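Local coordinates for protein coclaurine N-methyltransferase (Coptis japonica, PDB 6GKV) that catalyses S-adenosyl-L-methionine-dependent N-methylation of coclaurine and probably of related tetrahydroisoquinolines in alkaloid biosynthesis, at residues A[3-7]-A[241-245]; A[13-17]-A[317-321]; A[81-87]-A[291-295]; A[278-282]-A[338-344]; A[295-299]-A[320-324]. All coordinates share one frame; numbering follows the deposited sequence.

Interaction 1 (A[3-7]-A[241-245]); sequences KKAAI and DDDDW
Lys3 reaches from helix 2-16 to the carboxylate of Asp243 in a loop, its chain extended beyond CG and bringing NZ out to the acid. The ammonium gives a hydrogen bond within a salt bridge, NZ of Lys3 lying 3.1 Å from OD1 of Asp243, on the syn side of that oxygen and 22° out of the carboxylate plane. The other oxygen, OD2 of Asp243, rests against the aliphatic part of the lysine, 3.3 Å from CD of Lys3. Lys4 and Asp242 form a looser pair: NZ of Lys4 and OD2 of Asp242 are 4.3 Å apart, beyond a salt bridge. Within 241-245 a type I beta turn is closed by the amide of Asp244, which donates to O of Asp241. Two aspartates of the turn look elsewhere, Asp241 to Arg34 in a salt bridge and Asp244 to Thr247 and the amide of Leu240. Beside the charged pairs, Ile7 supplies the apolar part, its CD1 3.3 Å from CA of Asp243 and its CG2 3.9 Å from CB of Trp245. Sharing the carboxylates among lysine, arginine, hydroxyl and backbone N-H partners would be expected to lower the cost of crowding them, while the exposed lysines probably keep their ion pairs modest.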
# COMPACT_ATOMS: atom_id res chain seq x y z
N LYS A 3 -13.70 28.90 23.97
CA LYS A 3 -13.40 28.42 22.63
C LYS A 3 -14.42 27.36 22.19
O LYS A 3 -14.60 27.12 21.00
CB LYS A 3 -11.99 27.83 22.56
CG LYS A 3 -11.76 26.70 23.54
CD LYS A 3 -10.42 26.03 23.24
CE LYS A 3 -10.26 24.74 24.03
NZ LYS A 3 -8.96 24.08 23.71
N LYS A 4 -15.08 26.74 23.17
CA LYS A 4 -16.19 25.83 22.89
C LYS A 4 -17.38 26.63 22.39
O LYS A 4 -18.05 26.23 21.42
CB LYS A 4 -16.57 25.01 24.13
CG LYS A 4 -15.49 24.01 24.54
CD LYS A 4 -16.01 22.88 25.43
CE LYS A 4 -14.89 21.90 25.78
NZ LYS A 4 -13.54 22.55 25.81
N ALA A 5 -17.61 27.77 23.04
CA ALA A 5 -18.69 28.68 22.69
C ALA A 5 -18.39 29.54 21.46
O ALA A 5 -19.30 29.90 20.71
CB ALA A 5 -19.00 29.57 23.89
N ALA A 6 -17.12 29.89 21.26
CA ALA A 6 -16.68 30.54 20.02
C ALA A 6 -17.06 29.70 18.79
O ALA A 6 -17.49 30.24 17.77
CB ALA A 6 -15.18 30.78 20.05
N ILE A 7 -16.92 28.39 18.91
CA ILE A 7 -17.21 27.46 17.83
C ILE A 7 -18.68 27.37 17.47
O ILE A 7 -19.03 27.37 16.28
CB ILE A 7 -16.71 26.05 18.17
CG1 ILE A 7 -15.20 25.99 18.02
CG2 ILE A 7 -17.38 24.98 17.30
CD1 ILE A 7 -14.70 24.62 18.11
N ASP A 241 -10.28 17.17 17.97
CA ASP A 241 -10.53 17.63 19.32
C ASP A 241 -11.77 18.53 19.29
O ASP A 241 -12.37 18.71 18.23
CB ASP A 241 -9.31 18.37 19.87
CG ASP A 241 -8.89 19.55 19.01
OD1 ASP A 241 -9.56 19.86 18.00
OD2 ASP A 241 -7.88 20.19 19.36
N ASP A 242 -12.12 19.10 20.43
CA ASP A 242 -13.30 19.95 20.54
C ASP A 242 -13.27 21.16 19.61
O ASP A 242 -14.32 21.61 19.14
CB ASP A 242 -13.47 20.42 21.99
CG ASP A 242 -13.76 19.27 22.93
OD1 ASP A 242 -14.90 18.76 22.89
OD2 ASP A 242 -12.86 18.88 23.70
N ASP A 243 -12.07 21.68 19.33
CA ASP A 243 -11.92 22.82 18.43
C ASP A 243 -12.09 22.45 16.95
O ASP A 243 -12.11 23.33 16.09
CB ASP A 243 -10.57 23.51 18.65
CG ASP A 243 -10.49 24.22 19.99
OD1 ASP A 243 -10.33 23.55 21.03
OD2 ASP A 243 -10.60 25.47 20.02
N ASP A 244 -12.21 21.16 16.66
CA ASP A 244 -12.48 20.67 15.30
C ASP A 244 -13.97 20.77 15.00
O ASP A 244 -14.75 19.90 15.38
CB ASP A 244 -11.99 19.22 15.15
CG ASP A 244 -12.22 18.64 13.74
OD1 ASP A 244 -12.71 19.35 12.83
OD2 ASP A 244 -11.89 17.44 13.55
N TRP A 245 -14.34 21.83 14.29
CA TRP A 245 -15.72 22.04 13.87
C TRP A 245 -15.96 21.47 12.47
O TRP A 245 -17.10 21.22 12.09
CB TRP A 245 -16.07 23.54 13.90
CG TRP A 245 -15.23 24.31 12.99
CD1 TRP A 245 -14.01 24.88 13.27
CD2 TRP A 245 -15.47 24.57 11.61
NE1 TRP A 245 -13.49 25.48 12.15
CE2 TRP A 245 -14.38 25.31 11.09
CE3 TRP A 245 -16.53 24.25 10.73
CZ2 TRP A 245 -14.28 25.74 9.77
CZ3 TRP A 245 -16.45 24.69 9.39
CH2 TRP A 245 -15.33 25.41 8.93

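Interaction 2 (A[13-17]-A[317-321]); sequences QLELG and VKLIN
Asn321 faces the last turn of helix 2-16, and its side chain can be followed outward atom by atom. With CG beside its own backbone N (chi1 -74°), the side chain is carried over the helix end. CB of Asn321 lies 3.4 Å from the carbonyl O of Leu14, CG sits 3.7 Å from CA of Gly17, and OD1 turns to Arg324, whose NH1 donates to it. At the tip, ND2 of Asn321 gives a hydrogen bond to O of Glu15 at 3.2 Å, with an N-H...O angle of 150°. This donor stands above the carbonyl plane, 61° out of it. The same oxygen is approached by a backbone C-H, CA of Lys318 being 3.4 Å from O of Glu15, and CG1 of Val317 also packs against it. Farther out, Glu15 and Lys318 lie against each other through their chains: OE1 of Glu15 is 3.6 Å from CE of Lys318, while the ammonium remains 5.0 Å from that oxygen, measured from NZ of Lys318. Gly17, with positive phi, leaves the helix, and a side chain here would run into the amide of Asn321. The arrangement is a Schellman motif at a helix C-terminus, with one of the last-turn carbonyls receiving an asparagine from the flank of helix 313-335, well away from the ligand sites.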
# COMPACT_ATOMS: atom_id res chain seq x y z
N GLN A 13 -23.53 31.17 12.55
CA GLN A 13 -23.26 32.13 11.50
C GLN A 13 -23.21 31.50 10.11
O GLN A 13 -23.67 32.10 9.13
CB GLN A 13 -21.94 32.79 11.78
CG GLN A 13 -21.91 33.60 13.02
CD GLN A 13 -20.64 34.39 13.07
OE1 GLN A 13 -20.09 34.72 12.03
NE2 GLN A 13 -20.16 34.73 14.27
N LEU A 14 -22.59 30.32 10.04
CA LEU A 14 -22.52 29.55 8.81
C LEU A 14 -23.92 29.11 8.38
O LEU A 14 -24.31 29.33 7.25
CB LEU A 14 -21.57 28.35 8.98
CG LEU A 14 -20.11 28.72 9.22
CD1 LEU A 14 -19.26 27.52 9.67
CD2 LEU A 14 -19.52 29.33 7.97
N GLU A 15 -24.66 28.49 9.29
CA GLU A 15 -26.08 28.16 9.05
C GLU A 15 -26.89 29.37 8.54
O GLU A 15 -27.79 29.22 7.70
CB GLU A 15 -26.73 27.63 10.34
CG GLU A 15 -26.22 26.30 10.84
CD GLU A 15 -26.77 25.93 12.21
OE1 GLU A 15 -27.70 26.61 12.69
OE2 GLU A 15 -26.27 24.96 12.81
N LEU A 16 -26.57 30.55 9.05
CA LEU A 16 -27.34 31.76 8.72
C LEU A 16 -26.77 32.45 7.49
O LEU A 16 -27.38 33.39 6.95
CB LEU A 16 -27.36 32.73 9.90
CG LEU A 16 -28.30 32.48 11.06
CD1 LEU A 16 -28.01 33.48 12.16
CD2 LEU A 16 -29.76 32.59 10.60
N GLY A 17 -25.59 32.00 7.06
CA GLY A 17 -24.99 32.51 5.85
C GLY A 17 -24.40 33.89 6.02
O GLY A 17 -24.41 34.69 5.09
N VAL A 317 -33.00 28.77 4.52
CA VAL A 317 -31.67 29.35 4.64
C VAL A 317 -30.64 28.36 5.17
O VAL A 317 -29.57 28.20 4.58
CB VAL A 317 -31.70 30.58 5.56
CG1 VAL A 317 -30.27 31.04 5.87
CG2 VAL A 317 -32.51 31.68 4.93
N LYS A 318 -30.93 27.70 6.29
CA LYS A 318 -29.98 26.75 6.86
C LYS A 318 -29.63 25.67 5.83
O LYS A 318 -28.48 25.23 5.74
CB LYS A 318 -30.52 26.11 8.14
CG LYS A 318 -30.59 27.07 9.35
CD LYS A 318 -31.08 26.34 10.63
CE LYS A 318 -31.13 27.26 11.85
NZ LYS A 318 -32.53 27.63 12.29
N LEU A 319 -30.62 25.27 5.04
CA LEU A 319 -30.43 24.16 4.12
C LEU A 319 -29.56 24.53 2.93
O LEU A 319 -28.72 23.74 2.50
CB LEU A 319 -31.79 23.64 3.65
CG LEU A 319 -31.76 22.35 2.84
CD1 LEU A 319 -30.97 21.27 3.57
CD2 LEU A 319 -33.19 21.92 2.59
N ILE A 320 -29.75 25.73 2.39
CA ILE A 320 -28.94 26.16 1.26
C ILE A 320 -27.47 26.35 1.72
O ILE A 320 -26.54 26.02 1.00
CB ILE A 320 -29.51 27.43 0.61
CG1 ILE A 320 -28.55 28.00 -0.43
CG2 ILE A 320 -29.74 28.50 1.63
CD1 ILE A 320 -28.45 27.16 -1.68
N ASN A 321 -27.27 26.85 2.93
CA ASN A 321 -25.91 27.03 3.43
C ASN A 321 -25.30 25.70 3.84
O ASN A 321 -24.08 25.57 3.99
CB ASN A 321 -25.91 28.02 4.58
CG ASN A 321 -26.11 29.44 4.12
OD1 ASN A 321 -25.43 29.88 3.19
ND2 ASN A 321 -27.05 30.16 4.74

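Interaction 3 (A[81-87]-A[291-295]); sequences FLKIMNG and WLKRL
Trp291 meets the C-terminal end of helix 79-85 with its CB and its indole. The CB packs on CG of Met85 at 3.8 Å, and CD1 of Trp291 comes within 3.1 Å of O of Met85. Over one face of the ring, near the rim, stands OD1 of Asn86, 3.7 Å from NE1 of Trp291, with the amide and indole planes 27° apart. The N-H instead uses the ring edge: a water lying in the indole plane accepts from NE1 of Trp291 at 2.6 Å and takes a weak bond from the amide of Gly87. The sulfur of Met85 makes an oblique Met-aromatic contact with the five-membered ring. Replacing Trp291 by an alanine would probably open a gap beside Met85 and leave the water without its indole donor. The axes of 81-85 and 291-295 cross at 113° in a methyltransferase of Rossmann-type fold; the Trp291 side chain lies about 6 Å from the bound N-methylheliamine. In Arg294, one turn later, CG stands beside the backbone N (chi1 -76°) and the chain runs on extended past the helix end, CD of Arg294 lying 3.2 Å from O of Met85, with CA of Gly87 over one face of the guanidinium. Last comes Leu295, whose CD2 is inserted between the other helix's side chains, 3.5 Å from CE1 of Phe81 and 3.8 Å from CG of Met85.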
# COMPACT_ATOMS: atom_id res chain seq x y z
N PHE A 81 -33.70 19.40 -6.96
CA PHE A 81 -32.54 20.10 -6.44
C PHE A 81 -31.26 19.59 -7.08
O PHE A 81 -30.34 20.35 -7.35
CB PHE A 81 -32.43 19.96 -4.92
CG PHE A 81 -31.16 20.54 -4.35
CD1 PHE A 81 -30.84 21.89 -4.55
CD2 PHE A 81 -30.28 19.75 -3.64
CE1 PHE A 81 -29.67 22.43 -4.04
CE2 PHE A 81 -29.11 20.28 -3.13
CZ PHE A 81 -28.80 21.63 -3.33
N LEU A 82 -31.19 18.28 -7.32
CA LEU A 82 -29.97 17.69 -7.85
C LEU A 82 -29.73 18.10 -9.32
O LEU A 82 -28.60 18.33 -9.71
CB LEU A 82 -30.01 16.16 -7.69
CG LEU A 82 -29.92 15.76 -6.20
CD1 LEU A 82 -30.07 14.26 -6.01
CD2 LEU A 82 -28.61 16.25 -5.54
N LYS A 83 -30.80 18.26 -10.11
CA LYS A 83 -30.62 18.64 -11.51
C LYS A 83 -30.08 20.07 -11.64
O LYS A 83 -29.51 20.42 -12.68
CB LYS A 83 -31.91 18.51 -12.31
CG LYS A 83 -32.92 17.51 -11.75
CD LYS A 83 -34.04 17.21 -12.75
CE LYS A 83 -33.51 16.34 -13.90
NZ LYS A 83 -34.60 15.51 -14.52
N ILE A 84 -30.26 20.87 -10.60
CA ILE A 84 -29.72 22.22 -10.59
C ILE A 84 -28.25 22.22 -10.13
O ILE A 84 -27.37 22.81 -10.78
CB ILE A 84 -30.57 23.12 -9.70
CG1 ILE A 84 -31.98 23.24 -10.27
CG2 ILE A 84 -29.96 24.50 -9.59
CD1 ILE A 84 -32.96 23.90 -9.33
N MET A 85 -27.98 21.54 -9.02
CA MET A 85 -26.63 21.53 -8.49
C MET A 85 -25.71 20.61 -9.30
O MET A 85 -24.60 21.01 -9.63
CB MET A 85 -26.61 21.11 -7.02
CG MET A 85 -25.26 21.36 -6.37
SD MET A 85 -25.16 20.94 -4.62
CE MET A 85 -24.88 19.16 -4.69
N ASN A 86 -26.17 19.40 -9.62
CA ASN A 86 -25.37 18.46 -10.41
C ASN A 86 -25.49 18.78 -11.89
O ASN A 86 -26.36 19.56 -12.29
CB ASN A 86 -25.79 17.00 -10.16
CG ASN A 86 -25.59 16.56 -8.71
OD1 ASN A 86 -25.12 17.33 -7.86
ND2 ASN A 86 -25.94 15.30 -8.43
N GLY A 87 -24.62 18.19 -12.70
CA GLY A 87 -24.67 18.32 -14.16
C GLY A 87 -25.73 17.41 -14.77
O GLY A 87 -26.61 16.92 -14.06
N TRP A 291 -20.40 22.70 -8.72
CA TRP A 291 -21.65 22.53 -8.01
C TRP A 291 -22.03 23.81 -7.27
O TRP A 291 -23.18 24.28 -7.33
CB TRP A 291 -21.53 21.37 -7.01
CG TRP A 291 -21.53 20.00 -7.62
CD1 TRP A 291 -21.94 19.66 -8.88
CD2 TRP A 291 -21.11 18.78 -6.99
NE1 TRP A 291 -21.80 18.30 -9.07
CE2 TRP A 291 -21.28 17.74 -7.93
CE3 TRP A 291 -20.59 18.47 -5.72
CZ2 TRP A 291 -20.97 16.41 -7.64
CZ3 TRP A 291 -20.27 17.14 -5.44
CH2 TRP A 291 -20.47 16.13 -6.39
N LEU A 292 -21.05 24.38 -6.57
CA LEU A 292 -21.25 25.61 -5.81
C LEU A 292 -21.65 26.78 -6.71
O LEU A 292 -22.58 27.51 -6.39
CB LEU A 292 -19.99 25.94 -5.03
CG LEU A 292 -19.96 27.28 -4.29
CD1 LEU A 292 -21.04 27.31 -3.21
CD2 LEU A 292 -18.57 27.56 -3.71
N LYS A 293 -20.97 26.95 -7.84
CA LYS A 293 -21.36 27.97 -8.83
C LYS A 293 -22.81 27.80 -9.24
O LYS A 293 -23.52 28.77 -9.47
CB LYS A 293 -20.49 27.91 -10.09
CG LYS A 293 -19.11 28.55 -10.01
CD LYS A 293 -18.31 28.25 -11.30
CE LYS A 293 -16.83 28.54 -11.14
NZ LYS A 293 -16.00 27.96 -12.26
N ARG A 294 -23.25 26.55 -9.35
CA ARG A 294 -24.60 26.27 -9.81
C ARG A 294 -25.64 26.60 -8.77
O ARG A 294 -26.74 26.99 -9.11
CB ARG A 294 -24.72 24.81 -10.25
CG ARG A 294 -24.08 24.58 -11.59
CD ARG A 294 -24.00 23.12 -11.97
NE ARG A 294 -23.50 23.02 -13.34
CZ ARG A 294 -24.24 22.65 -14.37
NH1 ARG A 294 -25.51 22.31 -14.21
NH2 ARG A 294 -23.68 22.61 -15.58
N LEU A 295 -25.30 26.42 -7.50
CA LEU A 295 -26.18 26.87 -6.42
C LEU A 295 -26.45 28.37 -6.54
O LEU A 295 -27.52 28.78 -6.96
CB LEU A 295 -25.57 26.54 -5.06
CG LEU A 295 -25.53 25.06 -4.68
CD1 LEU A 295 -25.04 24.87 -3.25
CD2 LEU A 295 -26.90 24.47 -4.88
O HOH W 1 -22.16 16.60 -10.95

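Interaction 4 (A[278-282]-A[338-344]); sequences TLSGK and NGEEWMA
Leu279 and Ala344 form an antiparallel hydrogen-bonded pair whose side chains share one face of the sheet. The amide of Ala344 donates to O of Leu279 at 3.3 Å, almost straight and in the carbonyl plane. In Leu279 CG is anti to the backbone N (chi1 178°), directing the branch to the Ala344 side, where CD2 of Leu279 lies 3.5 Å from CB of Ala344. Met343 takes the less common rotamer in which CG falls between the backbone N and the carbonyl carbon (chi1 49°); its CB rests 3.2 Å from O of Leu279 while the thioether leads away from 278-282. Where strand gives way to helix, Ser280 is the N-cap: OG of Ser280, opposite its own backbone N (chi1 165°), accepts from N of Lys282 at 2.9 Å. Next to it the amide of Gly281 donates along a lone pair of O of Gly339, 2.8 Å away. Neither glycine could carry a side chain without clashing with the opposite segment. CG of Lys282 lies 3.7 Å from O of Asn338, and the bends farther out, at chi3 and chi4, keep NZ beside OD1 of Asn338. The carboxylate of Glu340 is hydrogen-bonded to Thr43 and to the amide of Tyr44 of the second subunit. Strand 342-350 runs between strand 272-279, at this edge of the sheet within the chain, and strand 221-230; Trp342 extends to helices 21-39 and 313-335, and helix 281-297 starts directly from the pairing.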
# COMPACT_ATOMS: atom_id res chain seq x y z
N THR A 278 -4.33 6.18 -8.73
CA THR A 278 -4.96 7.29 -8.06
C THR A 278 -5.15 8.41 -9.07
O THR A 278 -4.82 8.27 -10.26
CB THR A 278 -4.16 7.83 -6.87
OG1 THR A 278 -2.94 8.42 -7.33
CG2 THR A 278 -3.91 6.72 -5.83
N LEU A 279 -5.67 9.53 -8.57
CA LEU A 279 -6.19 10.61 -9.39
C LEU A 279 -6.16 11.90 -8.55
O LEU A 279 -6.60 11.90 -7.39
CB LEU A 279 -7.59 10.22 -9.84
CG LEU A 279 -8.61 10.97 -10.66
CD1 LEU A 279 -9.19 10.02 -11.69
CD2 LEU A 279 -9.71 11.41 -9.74
N SER A 280 -5.61 12.99 -9.08
CA SER A 280 -5.43 14.21 -8.28
C SER A 280 -6.70 14.75 -7.63
O SER A 280 -7.77 14.81 -8.26
CB SER A 280 -4.85 15.34 -9.12
OG SER A 280 -5.03 16.57 -8.42
N GLY A 281 -6.57 15.20 -6.39
CA GLY A 281 -7.67 15.87 -5.69
C GLY A 281 -8.23 17.12 -6.36
O GLY A 281 -9.27 17.66 -5.94
N LYS A 282 -7.56 17.58 -7.42
CA LYS A 282 -8.01 18.75 -8.17
C LYS A 282 -9.30 18.48 -8.92
O LYS A 282 -10.07 19.39 -9.22
CB LYS A 282 -6.91 19.20 -9.16
CG LYS A 282 -5.85 20.08 -8.54
CD LYS A 282 -5.25 21.03 -9.58
CE LYS A 282 -4.61 20.25 -10.73
NZ LYS A 282 -3.23 20.71 -11.09
N ASN A 338 -2.41 21.74 -3.85
CA ASN A 338 -2.51 21.39 -5.26
C ASN A 338 -3.06 19.99 -5.52
O ASN A 338 -2.78 19.39 -6.54
CB ASN A 338 -1.13 21.55 -5.92
CG ASN A 338 -1.20 21.63 -7.44
OD1 ASN A 338 -2.21 22.03 -8.00
ND2 ASN A 338 -0.12 21.22 -8.11
N GLY A 339 -3.88 19.47 -4.60
CA GLY A 339 -4.58 18.20 -4.84
C GLY A 339 -3.78 16.93 -4.57
O GLY A 339 -4.20 15.83 -4.97
N GLU A 340 -2.66 17.08 -3.87
CA GLU A 340 -1.73 15.99 -3.62
C GLU A 340 -1.77 15.55 -2.17
O GLU A 340 -0.80 15.03 -1.64
CB GLU A 340 -0.30 16.43 -4.01
CG GLU A 340 -0.12 16.50 -5.53
CD GLU A 340 -0.22 15.10 -6.17
OE1 GLU A 340 0.34 14.14 -5.58
OE2 GLU A 340 -0.86 14.94 -7.24
N GLU A 341 -2.91 15.78 -1.52
CA GLU A 341 -3.14 15.28 -0.17
C GLU A 341 -4.37 14.35 -0.14
O GLU A 341 -4.24 13.13 -0.03
CB GLU A 341 -3.33 16.44 0.81
CG GLU A 341 -2.10 17.33 0.97
CD GLU A 341 -0.94 16.63 1.64
OE1 GLU A 341 -1.13 15.54 2.20
OE2 GLU A 341 0.18 17.17 1.65
N TRP A 342 -5.55 14.95 -0.21
CA TRP A 342 -6.79 14.20 -0.30
C TRP A 342 -7.13 14.05 -1.77
O TRP A 342 -6.97 15.00 -2.55
CB TRP A 342 -7.92 14.91 0.47
CG TRP A 342 -7.74 14.83 1.97
CD1 TRP A 342 -8.05 13.78 2.78
CD2 TRP A 342 -7.21 15.85 2.84
NE1 TRP A 342 -7.75 14.07 4.09
CE2 TRP A 342 -7.25 15.32 4.15
CE3 TRP A 342 -6.75 17.15 2.63
CZ2 TRP A 342 -6.81 16.08 5.26
CZ3 TRP A 342 -6.32 17.89 3.74
CH2 TRP A 342 -6.35 17.35 5.03
N MET A 343 -7.56 12.85 -2.15
CA MET A 343 -7.72 12.53 -3.56
C MET A 343 -8.58 11.30 -3.78
O MET A 343 -9.23 10.80 -2.85
CB MET A 343 -6.33 12.31 -4.20
CG MET A 343 -5.42 11.36 -3.39
SD MET A 343 -3.76 11.16 -4.09
CE MET A 343 -2.89 12.57 -3.41
N ALA A 344 -8.57 10.81 -5.02
CA ALA A 344 -9.36 9.67 -5.43
C ALA A 344 -8.51 8.46 -5.84
O ALA A 344 -7.52 8.59 -6.56
CB ALA A 344 -10.29 10.06 -6.57

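Interaction 5 (A[295-299]-A[320-324]); sequences LDANL and INYWR
Asp296 and Arg324 carry the charged part of the contact, a salt bridge in which one carboxylate oxygen serves two guanidinium nitrogens. NE of Arg324 lies 3.3 Å from OD1 of Asp296, and NH2 of Arg324 is 3.4 Å from the same atom; both hydrogen bonds are weak. The oxygen comes in at the guanidinium edge, though the carboxylate plane is turned 53° from that of the arginine. Asp296 has a second partner in Tyr21, whose hydroxyl is hydrogen-bonded to OD2. A stronger bond holds the far side of the arginine: NH1 of Arg324 donates to OD1 of Asn321, 2.7 Å away, nearly in the guanidinium plane. With CG beside its backbone N (chi1 -76°) and the chain extended to NE, Arg324 carries its guanidinium out between Asp296 and Asn321. CG1 of Ile320 lies over the centre of one guanidinium face. With an alanine in place of Arg324, Asp296 would probably be left without its cationic mate and OD1 of Asn321 without the NH1 donor.

These charges border the packing of two helices, 281-297 near its C-terminal end and 313-335, in the largely helical part between strands 272-279 and 342-350. Among the apolar contacts, CD1 of Leu295 meets CB of Trp323 at 3.8 Å, the side chains crossing at about a right angle. Leu299 comes from the start of the next helix with both methyls engaged: its CD2 packs 3.6 Å from CD1 of Ile320, while CD1 of Leu299 touches NH2 of Arg324 at the guanidinium edge. Beyond Leu295, the indole of Trp323 continues to Phe81 and Met85 of helix 79-85.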
# COMPACT_ATOMS: atom_id res chain seq x y z
N LEU A 295 -25.30 26.42 -7.50
CA LEU A 295 -26.18 26.87 -6.42
C LEU A 295 -26.45 28.37 -6.54
O LEU A 295 -27.52 28.78 -6.96
CB LEU A 295 -25.57 26.54 -5.06
CG LEU A 295 -25.53 25.06 -4.68
CD1 LEU A 295 -25.04 24.87 -3.25
CD2 LEU A 295 -26.90 24.47 -4.88
N ASP A 296 -25.43 29.17 -6.22
CA ASP A 296 -25.49 30.64 -6.23
C ASP A 296 -26.13 31.29 -7.46
O ASP A 296 -26.66 32.40 -7.39
CB ASP A 296 -24.08 31.20 -6.07
CG ASP A 296 -23.43 30.76 -4.77
OD1 ASP A 296 -24.18 30.50 -3.80
OD2 ASP A 296 -22.18 30.67 -4.74
N ALA A 297 -26.05 30.62 -8.59
CA ALA A 297 -26.59 31.16 -9.83
C ALA A 297 -28.09 30.85 -9.97
O ALA A 297 -28.79 31.45 -10.78
CB ALA A 297 -25.80 30.60 -11.03
N ASN A 298 -28.58 29.90 -9.17
CA ASN A 298 -29.99 29.54 -9.25
C ASN A 298 -30.66 29.63 -7.90
O ASN A 298 -31.53 28.83 -7.58
CB ASN A 298 -30.16 28.13 -9.80
CG ASN A 298 -29.40 27.91 -11.07
OD1 ASN A 298 -29.87 28.26 -12.17
ND2 ASN A 298 -28.23 27.33 -10.95
N LEU A 299 -30.24 30.60 -7.10
CA LEU A 299 -30.86 30.83 -5.81
C LEU A 299 -32.31 31.26 -6.01
O LEU A 299 -33.16 31.02 -5.15
CB LEU A 299 -30.09 31.89 -5.02
CG LEU A 299 -28.73 31.36 -4.58
CD1 LEU A 299 -27.88 32.45 -3.95
CD2 LEU A 299 -28.92 30.18 -3.63
N ILE A 320 -29.75 25.73 2.39
CA ILE A 320 -28.94 26.16 1.26
C ILE A 320 -27.47 26.35 1.72
O ILE A 320 -26.54 26.02 1.00
CB ILE A 320 -29.51 27.43 0.61
CG1 ILE A 320 -28.55 28.00 -0.43
CG2 ILE A 320 -29.74 28.50 1.63
CD1 ILE A 320 -28.45 27.16 -1.68
N ASN A 321 -27.27 26.85 2.93
CA ASN A 321 -25.91 27.03 3.43
C ASN A 321 -25.30 25.70 3.84
O ASN A 321 -24.08 25.57 3.99
CB ASN A 321 -25.91 28.02 4.58
CG ASN A 321 -26.11 29.44 4.12
OD1 ASN A 321 -25.43 29.88 3.19
ND2 ASN A 321 -27.05 30.16 4.74
N TYR A 322 -26.17 24.71 4.04
CA TYR A 322 -25.68 23.36 4.27
C TYR A 322 -24.98 22.90 3.00
O TYR A 322 -23.86 22.39 3.04
CB TYR A 322 -26.80 22.36 4.60
CG TYR A 322 -26.25 20.95 4.52
CD1 TYR A 322 -25.56 20.41 5.59
CD2 TYR A 322 -26.36 20.20 3.34
CE1 TYR A 322 -25.01 19.14 5.51
CE2 TYR A 322 -25.80 18.92 3.26
CZ TYR A 322 -25.13 18.41 4.36
OH TYR A 322 -24.58 17.15 4.32
N TRP A 323 -25.66 23.07 1.88
CA TRP A 323 -25.14 22.59 0.63
C TRP A 323 -23.91 23.40 0.20
O TRP A 323 -22.96 22.85 -0.38
CB TRP A 323 -26.25 22.59 -0.42
CG TRP A 323 -27.11 21.34 -0.25
CD1 TRP A 323 -28.41 21.28 0.19
CD2 TRP A 323 -26.70 19.98 -0.43
NE1 TRP A 323 -28.83 19.97 0.26
CE2 TRP A 323 -27.79 19.14 -0.13
CE3 TRP A 323 -25.50 19.37 -0.86
CZ2 TRP A 323 -27.75 17.75 -0.22
CZ3 TRP A 323 -25.45 17.98 -0.96
CH2 TRP A 323 -26.56 17.19 -0.64
N ARG A 324 -23.88 24.69 0.53
CA ARG A 324 -22.69 25.51 0.31
C ARG A 324 -21.50 24.94 1.06
O ARG A 324 -20.47 24.71 0.46
CB ARG A 324 -22.93 26.95 0.74
CG ARG A 324 -23.77 27.74 -0.24
CD ARG A 324 -24.27 29.03 0.39
NE ARG A 324 -24.93 29.87 -0.60
CZ ARG A 324 -25.68 30.92 -0.31
NH1 ARG A 324 -25.89 31.26 0.96
NH2 ARG A 324 -26.25 31.61 -1.29

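Overall arrangement
Interactions 2, 3 and 5 form one neighbourhood: the centre of interaction 5 lies about 9 Å from that of interaction 2 (shared Ile320, Asn321) and about 8 Å from that of interaction 3 (shared Leu295). Interaction 1, centred about 19 Å from interaction 2, joins through helix 2-16, Trp245 packing on Leu14. Interaction 4 stands apart, about 22 Å or more between centres, yet uses helix 281-297 like 3 and 5. Along the chain, interactions 1 and 2 alternate, 3 falls between the segments of 2, and 1 closes before 4 opens, with 5 between the segments of 4. Together they join N-terminal helix, helical region and sheet edge, 3, 4 and 5 lying nearer the ligands.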